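Local coordinates for CurG, CurH fusion protein (Moorea producens 3L, PDB 4MYY), which joins the C-terminal docking domain of CurG to the N-terminal docking domain of CurH, two curacin A polyketide synthase modules whose docking domains form a class 2 complex, at the interface of chains A and B. Coordinates in Å, arbitrary orientation; residue numbers count along the deposited sequence, not the author numbering. Chains: chain A/B, CurG, CurH fusion protein.

Contact 1: the interface of chains A and B. Residues chain A 24, 64-65, 68-69, 71-72; chain B 24, 64-65, 68-69, 72.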
ATOM      1  N   ILE A  24      -1.017  -4.191  -8.821  1.00 14.85           N
ATOM      2  CA  ILE A  24       0.205  -4.065  -7.960  1.00 15.26           C
ATOM      3  C   ILE A  24       1.406  -3.621  -8.808  1.00 15.71           C
ATOM      4  O   ILE A  24       2.124  -2.698  -8.431  1.00 17.46           O
ATOM      5  CB  ILE A  24       0.516  -5.379  -7.227  1.00 15.22           C
ATOM      6  CG1 ILE A  24      -0.527  -5.618  -6.138  1.00 18.74           C
ATOM      7  CG2 ILE A  24       1.918  -5.340  -6.572  1.00 16.42           C
ATOM      8  CD1 ILE A  24      -0.645  -7.071  -5.699  1.00 19.51           C
ATOM      9  N   PRO A  64       4.393 -11.474  -6.407  1.00 15.67           N
ATOM     10  CA  PRO A  64       3.385 -10.420  -6.335  1.00 16.03           C
ATOM     11  C   PRO A  64       3.238  -9.842  -4.926  1.00 14.15           C
ATOM     12  O   PRO A  64       3.142  -8.622  -4.760  1.00 13.69           O
ATOM     13  CB  PRO A  64       2.106 -11.152  -6.739  1.00 18.08           C
ATOM     14  CG  PRO A  64       2.580 -12.195  -7.692  1.00 21.78           C
ATOM     15  CD  PRO A  64       3.892 -12.678  -7.123  1.00 18.65           C
ATOM     16  N   LEU A  65       3.287 -10.712  -3.911  1.00 14.50           N
ATOM     17  CA  LEU A  65       3.171 -10.204  -2.535  1.00 13.75           C
ATOM     18  C   LEU A  65       4.372  -9.353  -2.145  1.00 12.55           C
ATOM     19  O   LEU A  65       4.230  -8.387  -1.406  1.00 12.93           O
ATOM     20  CB  LEU A  65       2.985 -11.355  -1.559  1.00 17.41           C
ATOM     21  CG  LEU A  65       2.550 -10.972  -0.150  1.00 18.37           C
ATOM     22  CD1 LEU A  65       1.157 -10.343  -0.135  1.00 20.11           C
ATOM     23  CD2 LEU A  65       2.532 -12.241   0.710  1.00 21.80           C
ATOM     24  N   ALA A  68       4.006  -6.028  -3.687  1.00 11.54           N
ATOM     25  CA  ALA A  68       2.999  -5.278  -2.946  1.00 12.14           C
ATOM     26  C   ALA A  68       3.583  -4.683  -1.657  1.00 11.46           C
ATOM     27  O   ALA A  68       3.357  -3.516  -1.356  1.00 11.37           O
ATOM     28  CB  ALA A  68       1.814  -6.167  -2.649  1.00 13.14           C
ATOM     29  N   ALA A  69       4.376  -5.472  -0.936  1.00 11.59           N
ATOM     30  CA  ALA A  69       4.981  -4.975   0.293  1.00 12.27           C
ATOM     31  C   ALA A  69       5.932  -3.799   0.014  1.00 12.66           C
ATOM     32  O   ALA A  69       5.929  -2.800   0.743  1.00 12.15           O
ATOM     33  CB  ALA A  69       5.718  -6.084   0.980  1.00 14.15           C
ATOM     34  N   ALA A  71       5.800  -1.777  -2.632  1.00 10.83           N
ATOM     35  CA  ALA A  71       4.954  -0.639  -3.035  1.00 10.86           C
ATOM     36  C   ALA A  71       4.347   0.048  -1.804  1.00 11.77           C
ATOM     37  O   ALA A  71       4.295   1.283  -1.730  1.00 12.06           O
ATOM     38  CB  ALA A  71       3.869  -1.109  -3.987  1.00 11.95           C
ATOM     39  N   LEU A  72       3.880  -0.747  -0.856  1.00 11.45           N
ATOM     40  CA  LEU A  72       3.204  -0.198   0.342  1.00 13.32           C
ATOM     41  C   LEU A  72       4.166   0.621   1.187  1.00 14.05           C
ATOM     42  O   LEU A  72       3.824   1.716   1.612  1.00 13.24           O
ATOM     43  CB  LEU A  72       2.572  -1.327   1.164  1.00 14.91           C
ATOM     44  CG  LEU A  72       1.641  -0.967   2.343  1.00 19.71           C
ATOM     45  CD1 LEU A  72       0.546  -0.027   1.898  1.00 22.83           C
ATOM     46  CD2 LEU A  72       1.024  -2.244   2.921  1.00 23.10           C
TER
ATOM     47  N   ILE B  24       1.483  -6.058   6.132  1.00 20.04           N
ATOM     48  CA  ILE B  24       0.393  -5.528   5.295  1.00 19.78           C
ATOM     49  C   ILE B  24      -0.906  -5.423   6.126  1.00 19.29           C
ATOM     50  O   ILE B  24      -1.624  -4.421   6.063  1.00 19.65           O
ATOM     51  CB  ILE B  24       0.193  -6.379   4.014  1.00 19.87           C
ATOM     52  CG1 ILE B  24       1.421  -6.219   3.091  1.00 21.59           C
ATOM     53  CG2 ILE B  24      -1.098  -6.005   3.292  1.00 21.35           C
ATOM     54  CD1 ILE B  24       1.628  -7.386   2.133  1.00 21.61           C
ATOM     55  N   PRO B  64      -4.619 -12.869   1.156  1.00 19.43           N
ATOM     56  CA  PRO B  64      -3.480 -11.978   1.425  1.00 19.03           C
ATOM     57  C   PRO B  64      -3.212 -10.967   0.299  1.00 18.36           C
ATOM     58  O   PRO B  64      -2.911  -9.787   0.567  1.00 18.13           O
ATOM     59  CB  PRO B  64      -2.322 -12.961   1.530  1.00 21.50           C
ATOM     60  CG  PRO B  64      -2.960 -14.167   2.168  1.00 22.65           C
ATOM     61  CD  PRO B  64      -4.311 -14.267   1.506  1.00 21.50           C
ATOM     62  N   LEU B  65      -3.320 -11.405  -0.951  1.00 18.28           N
ATOM     63  CA  LEU B  65      -3.010 -10.513  -2.054  1.00 17.90           C
ATOM     64  C   LEU B  65      -4.119  -9.485  -2.235  1.00 16.49           C
ATOM     65  O   LEU B  65      -3.827  -8.329  -2.569  1.00 16.64           O
ATOM     66  CB  LEU B  65      -2.811 -11.272  -3.368  1.00 20.23           C
ATOM     67  CG  LEU B  65      -2.052 -10.503  -4.450  1.00 21.09           C
ATOM     68  CD1 LEU B  65      -0.624 -10.102  -4.073  1.00 22.52           C
ATOM     69  CD2 LEU B  65      -2.019 -11.374  -5.689  1.00 22.75           C
ATOM     70  N   ALA B  68      -3.398  -6.824   0.262  1.00 15.03           N
ATOM     71  CA  ALA B  68      -2.250  -6.009  -0.118  1.00 15.31           C
ATOM     72  C   ALA B  68      -2.694  -4.989  -1.155  1.00 15.31           C
ATOM     73  O   ALA B  68      -2.383  -3.787  -1.027  1.00 15.48           O
ATOM     74  CB  ALA B  68      -1.127  -6.894  -0.662  1.00 16.36           C
ATOM     75  N   ALA B  69      -3.436  -5.466  -2.161  1.00 15.24           N
ATOM     76  CA  ALA B  69      -3.900  -4.587  -3.217  1.00 16.23           C
ATOM     77  C   ALA B  69      -4.837  -3.511  -2.689  1.00 15.99           C
ATOM     78  O   ALA B  69      -4.774  -2.364  -3.173  1.00 16.86           O
ATOM     79  CB  ALA B  69      -4.527  -5.366  -4.367  1.00 16.50           C
ATOM     80  N   LEU B  72      -2.825  -0.793  -1.003  1.00 16.63           N
ATOM     81  CA  LEU B  72      -2.086   0.045  -1.975  1.00 17.56           C
ATOM     82  C   LEU B  72      -3.041   1.012  -2.613  1.00 18.70           C
ATOM     83  O   LEU B  72      -2.717   2.177  -2.749  1.00 18.25           O
ATOM     84  CB  LEU B  72      -1.473  -0.786  -3.088  1.00 18.52           C
ATOM     85  CG  LEU B  72      -0.361  -1.749  -2.762  1.00 19.10           C
ATOM     86  CD1 LEU B  72       0.102  -2.380  -4.069  1.00 21.27           C
ATOM     87  CD2 LEU B  72       0.774  -0.973  -2.113  1.00 20.27           C
TER
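Two kinds of flat group are met across this patch, a proline ring and a peptide. The ring of A:Pro64 offers a corner, CB, which lies 4.0 Å from CD1 of B:Leu65. B:Leu72 CD2 lies over the face of the A:Ala71–A:Leu72 peptide, 3.4 Å from A:Leu72 N. The rest is mostly packing of aliphatic side chains and alanine methyls, a worked example of a two-fold interface built on methyl groups. On the axis, the CB methyls of A:Ala68 and B:Ala68 meet at 3.6 Å, small enough to let the two backbones come close. To one side, the CD1 tip of A:Ile24, in the CurG part, presses on CD1 of B:Leu65, in the CurH part; at 3.4 Å this is tighter than ordinary carbon packing, and the two side chains cross obliquely. Its twin is looser, A:Leu65 CD1 standing 3.8 Å from B:Ile24 CD1. The two copies depart from symmetry most clearly at Leu72. In A:Leu72, CG is anti to the backbone N (chi1 -171°), and CD2 reaches CG1 of B:Ile24 at 4.0 Å. In B:Leu72, CG is anti to the carbonyl carbon (chi1 -67°), so its fork turns onto the opposing helix: CD2 touches A:Ala71 CB at 3.6 Å, while CD1 comes to 3.9 Å from A:Ile24 CG1, crossing that side chain at about a right angle. B:Leu72 accordingly buries more surface than its twin. The patch is centred on the paired CurH helices, 64-82 of each chain, packed against each other across the two-fold, with the isoleucines supplied by the CurG helices that begin at residue 17 and flank this pair.

Contact 2: the interface of chains A and B. Residues chain A 4, 8-9, 12-13, 15, 20; chain B 59, 62, 66, 69-70.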
ATOM      1  N   LEU A   4     -12.428   2.957   4.316  1.00 35.19           N
ATOM      2  CA  LEU A   4     -12.403   2.190   3.078  1.00 30.72           C
ATOM      3  C   LEU A   4     -13.775   2.226   2.453  1.00 31.68           C
ATOM      4  O   LEU A   4     -14.700   1.566   2.936  1.00 36.21           O
ATOM      5  CB  LEU A   4     -12.010   0.733   3.308  1.00 30.53           C
ATOM      6  CG  LEU A   4     -10.572   0.532   3.743  1.00 34.95           C
ATOM      7  CD1 LEU A   4     -10.397  -0.929   4.119  1.00 35.31           C
ATOM      8  CD2 LEU A   4      -9.587   0.967   2.659  1.00 33.82           C
ATOM      9  N   LEU A   8     -14.183   0.722  -3.281  1.00 24.84           N
ATOM     10  CA  LEU A   8     -12.827   0.188  -3.243  1.00 23.09           C
ATOM     11  C   LEU A   8     -12.808  -1.271  -2.792  1.00 19.42           C
ATOM     12  O   LEU A   8     -12.173  -2.116  -3.428  1.00 20.11           O
ATOM     13  CB  LEU A   8     -11.951   1.065  -2.356  1.00 27.68           C
ATOM     14  CG  LEU A   8     -10.459   0.776  -2.349  1.00 31.66           C
ATOM     15  CD1 LEU A   8      -9.911   0.599  -3.768  1.00 33.34           C
ATOM     16  CD2 LEU A   8      -9.743   1.898  -1.609  1.00 32.94           C
ATOM     17  N   LEU A   9     -13.502  -1.587  -1.704  1.00 19.85           N
ATOM     18  CA  LEU A   9     -13.571  -2.967  -1.266  1.00 18.54           C
ATOM     19  C   LEU A   9     -14.189  -3.839  -2.340  1.00 18.34           C
ATOM     20  O   LEU A   9     -13.676  -4.907  -2.608  1.00 17.70           O
ATOM     21  CB  LEU A   9     -14.393  -3.087   0.013  1.00 22.39           C
ATOM     22  CG  LEU A   9     -13.580  -2.786   1.250  1.00 22.58           C
ATOM     23  CD1 LEU A   9     -14.511  -2.243   2.332  1.00 26.93           C
ATOM     24  CD2 LEU A   9     -12.880  -4.052   1.709  1.00 22.84           C
ATOM     25  N   ILE A  12     -11.798  -4.741  -5.213  1.00 16.64           N
ATOM     26  CA  ILE A  12     -10.868  -5.761  -4.767  1.00 15.80           C
ATOM     27  C   ILE A  12     -11.568  -7.121  -4.650  1.00 14.94           C
ATOM     28  O   ILE A  12     -10.995  -8.143  -5.066  1.00 15.92           O
ATOM     29  CB  ILE A  12     -10.226  -5.352  -3.413  1.00 14.43           C
ATOM     30  CG1 ILE A  12      -9.382  -4.085  -3.581  1.00 16.82           C
ATOM     31  CG2 ILE A  12      -9.383  -6.473  -2.837  1.00 15.66           C
ATOM     32  CD1 ILE A  12      -8.241  -4.181  -4.582  1.00 20.23           C
ATOM     33  N   LYS A  13     -12.759  -7.153  -4.042  1.00 16.25           N
ATOM     34  CA  LYS A  13     -13.505  -8.413  -3.936  1.00 17.48           C
ATOM     35  C   LYS A  13     -13.720  -9.071  -5.287  1.00 20.11           C
ATOM     36  O   LYS A  13     -13.691 -10.294  -5.390  1.00 23.29           O
ATOM     37  CB  LYS A  13     -14.862  -8.201  -3.264  1.00 20.46           C
ATOM     38  CG  LYS A  13     -14.787  -7.983  -1.781  1.00 22.94           C
ATOM     39  CD  LYS A  13     -16.207  -8.021  -1.251  1.00 28.56           C
ATOM     40  CE  LYS A  13     -16.390  -7.130  -0.064  1.00 29.13           C
ATOM     41  NZ  LYS A  13     -17.836  -7.068   0.238  1.00 30.78           N
ATOM     42  N   SER A  15     -11.864  -8.911  -8.004  1.00 18.94           N
ATOM     43  CA  SER A  15     -10.634  -9.105  -8.746  1.00 19.59           C
ATOM     44  C   SER A  15     -10.093 -10.499  -8.611  1.00 19.81           C
ATOM     45  O   SER A  15      -9.958 -11.023  -7.508  1.00 23.13           O
ATOM     46  CB  SER A  15      -9.563  -8.147  -8.224  1.00 20.38           C
ATOM     47  OG  SER A  15      -9.931  -6.794  -8.443  1.00 22.11           O
ATOM     48  N   LEU A  20      -5.310  -8.412  -9.728  1.00 16.53           N
ATOM     49  CA  LEU A  20      -4.565  -7.808  -8.594  1.00 15.69           C
ATOM     50  C   LEU A  20      -3.094  -7.601  -8.925  1.00 15.92           C
ATOM     51  O   LEU A  20      -2.496  -6.558  -8.600  1.00 16.20           O
ATOM     52  CB  LEU A  20      -4.688  -8.751  -7.404  1.00 17.77           C
ATOM     53  CG  LEU A  20      -6.127  -8.943  -6.936  1.00 20.13           C
ATOM     54  CD1 LEU A  20      -6.246 -10.144  -5.995  1.00 27.19           C
ATOM     55  CD2 LEU A  20      -6.678  -7.670  -6.280  1.00 20.13           C
TER
ATOM     56  N   ILE B  59     -12.667  -7.672   5.152  1.00 18.14           N
ATOM     57  CA  ILE B  59     -11.224  -7.843   5.002  1.00 18.99           C
ATOM     58  C   ILE B  59     -10.759  -9.233   5.440  1.00 18.90           C
ATOM     59  O   ILE B  59      -9.882  -9.819   4.800  1.00 19.44           O
ATOM     60  CB  ILE B  59     -10.473  -6.740   5.783  1.00 20.11           C
ATOM     61  CG1 ILE B  59     -10.635  -5.424   5.023  1.00 20.66           C
ATOM     62  CG2 ILE B  59      -9.015  -7.105   5.951  1.00 23.16           C
ATOM     63  CD1 ILE B  59     -10.349  -4.205   5.865  1.00 23.32           C
ATOM     64  N   LEU B  62     -10.923 -11.707   2.669  1.00 19.57           N
ATOM     65  CA  LEU B  62     -10.045 -11.476   1.530  1.00 18.75           C
ATOM     66  C   LEU B  62      -8.787 -12.335   1.585  1.00 18.99           C
ATOM     67  O   LEU B  62      -8.334 -12.729   2.662  1.00 20.05           O
ATOM     68  CB  LEU B  62      -9.646  -9.992   1.460  1.00 18.62           C
ATOM     69  CG  LEU B  62     -10.760  -8.958   1.218  1.00 19.60           C
ATOM     70  CD1 LEU B  62     -10.114  -7.568   1.231  1.00 20.89           C
ATOM     71  CD2 LEU B  62     -11.485  -9.197  -0.102  1.00 21.21           C
ATOM     72  N   GLN B  66      -5.372  -9.891  -2.007  1.00 16.16           N
ATOM     73  CA  GLN B  66      -6.477  -8.899  -2.035  1.00 15.64           C
ATOM     74  C   GLN B  66      -6.245  -7.812  -0.976  1.00 15.50           C
ATOM     75  O   GLN B  66      -6.427  -6.612  -1.228  1.00 15.66           O
ATOM     76  CB  GLN B  66      -7.813  -9.579  -1.793  1.00 15.73           C
ATOM     77  CG  GLN B  66      -8.369 -10.227  -3.067  1.00 17.02           C
ATOM     78  CD  GLN B  66      -9.631 -10.988  -2.796  1.00 17.76           C
ATOM     79  OE1 GLN B  66      -9.708 -11.772  -1.846  1.00 19.18           O
ATOM     80  NE2 GLN B  66     -10.626 -10.805  -3.646  1.00 19.24           N
ATOM     81  N   ALA B  69      -3.436  -5.466  -2.161  1.00 15.24           N
ATOM     82  CA  ALA B  69      -3.900  -4.587  -3.217  1.00 16.23           C
ATOM     83  C   ALA B  69      -4.837  -3.511  -2.689  1.00 15.99           C
ATOM     84  O   ALA B  69      -4.774  -2.364  -3.173  1.00 16.86           O
ATOM     85  CB  ALA B  69      -4.527  -5.366  -4.367  1.00 16.50           C
ATOM     86  N   LEU B  70      -5.679  -3.864  -1.706  1.00 15.49           N
ATOM     87  CA  LEU B  70      -6.606  -2.906  -1.072  1.00 16.10           C
ATOM     88  C   LEU B  70      -5.832  -1.797  -0.353  1.00 16.11           C
ATOM     89  O   LEU B  70      -6.143  -0.609  -0.517  1.00 16.71           O
ATOM     90  CB  LEU B  70      -7.514  -3.644  -0.084  1.00 16.68           C
ATOM     91  CG  LEU B  70      -8.431  -2.750   0.740  1.00 17.41           C
ATOM     92  CD1 LEU B  70      -9.437  -2.061  -0.178  1.00 18.55           C
ATOM     93  CD2 LEU B  70      -9.114  -3.628   1.785  1.00 18.30           C
TER
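B:Gln66, on CurH helix 64-82, meets the CurG part of chain A from CB to its amide nitrogen. Its CB rests 3.6 Å from CG2 of A:Ile12, the branch that stands anti to the backbone N, and the two side chains run antiparallel alongside each other. CG comes next, 3.6 Å from A:Leu20 CD1, a methyl from the following helix, 17-33. With CG beside the backbone N (chi1 -81°) and the chain extended beyond it, the amide is carried to the last turn of helix 6-13. There NE2 donates a hydrogen bond to the backbone O of A:Ile12 at 3.0 Å. It is moderately bent, 144° at the hydrogen, and the donor sits above the carbonyl plane, 36° out of it, away from a lone pair. The acceptor lies at a helix C-terminal end, where the helix dipole may make its oxygen a better partner. An alanine in place of B:Gln66 would remove the amide and CG, and would probably leave this carbonyl without its partner from chain B and loosen the packing against A:Leu20.

One turn further, B:Leu70 is the apolar counterpart, its CG anti to the backbone N and its two methyls divided between neighbours. CD1 packs on CG of A:Leu8 at 3.7 Å, whereas CD2 is shared by A:Leu9 and A:Leu4, the latter meeting it tip to tip. A:Ile12 crosses B:Leu70 at about a right angle, so its CG1 branch lies over the leucine's backbone. At the rim, the aliphatic stem of A:Lys13 lies across B:Leu62, and the CD1 methyls of A:Leu4 and B:Ile59 touch. The apolar side of CurG helix 6-13, helped by A:Leu4 and A:Leu20, thus packs on the CurH part of the partner chain, and three residues after B:Gln66, the CB of B:Ala69 lies 3.7 Å from CD2 of A:Leu20.

The C-alpha centres of contact 1 and contact 2 are about 10 Å apart, and B:Ala69 belongs to both. Helix 64-82 of chain B runs through each, turning one side to its two-fold mate in contact 1 and another to the short CurG helix 6-13 in contact 2. CurG helix 17-33 of chain A also serves both, through different residues. The pairing of the two chains and the seating of the CurG part thus use adjoining sides of the same helix, so the two are probably coupled in this assembly. Because the parts are fused, the structure alone does not show how the separate modules meet.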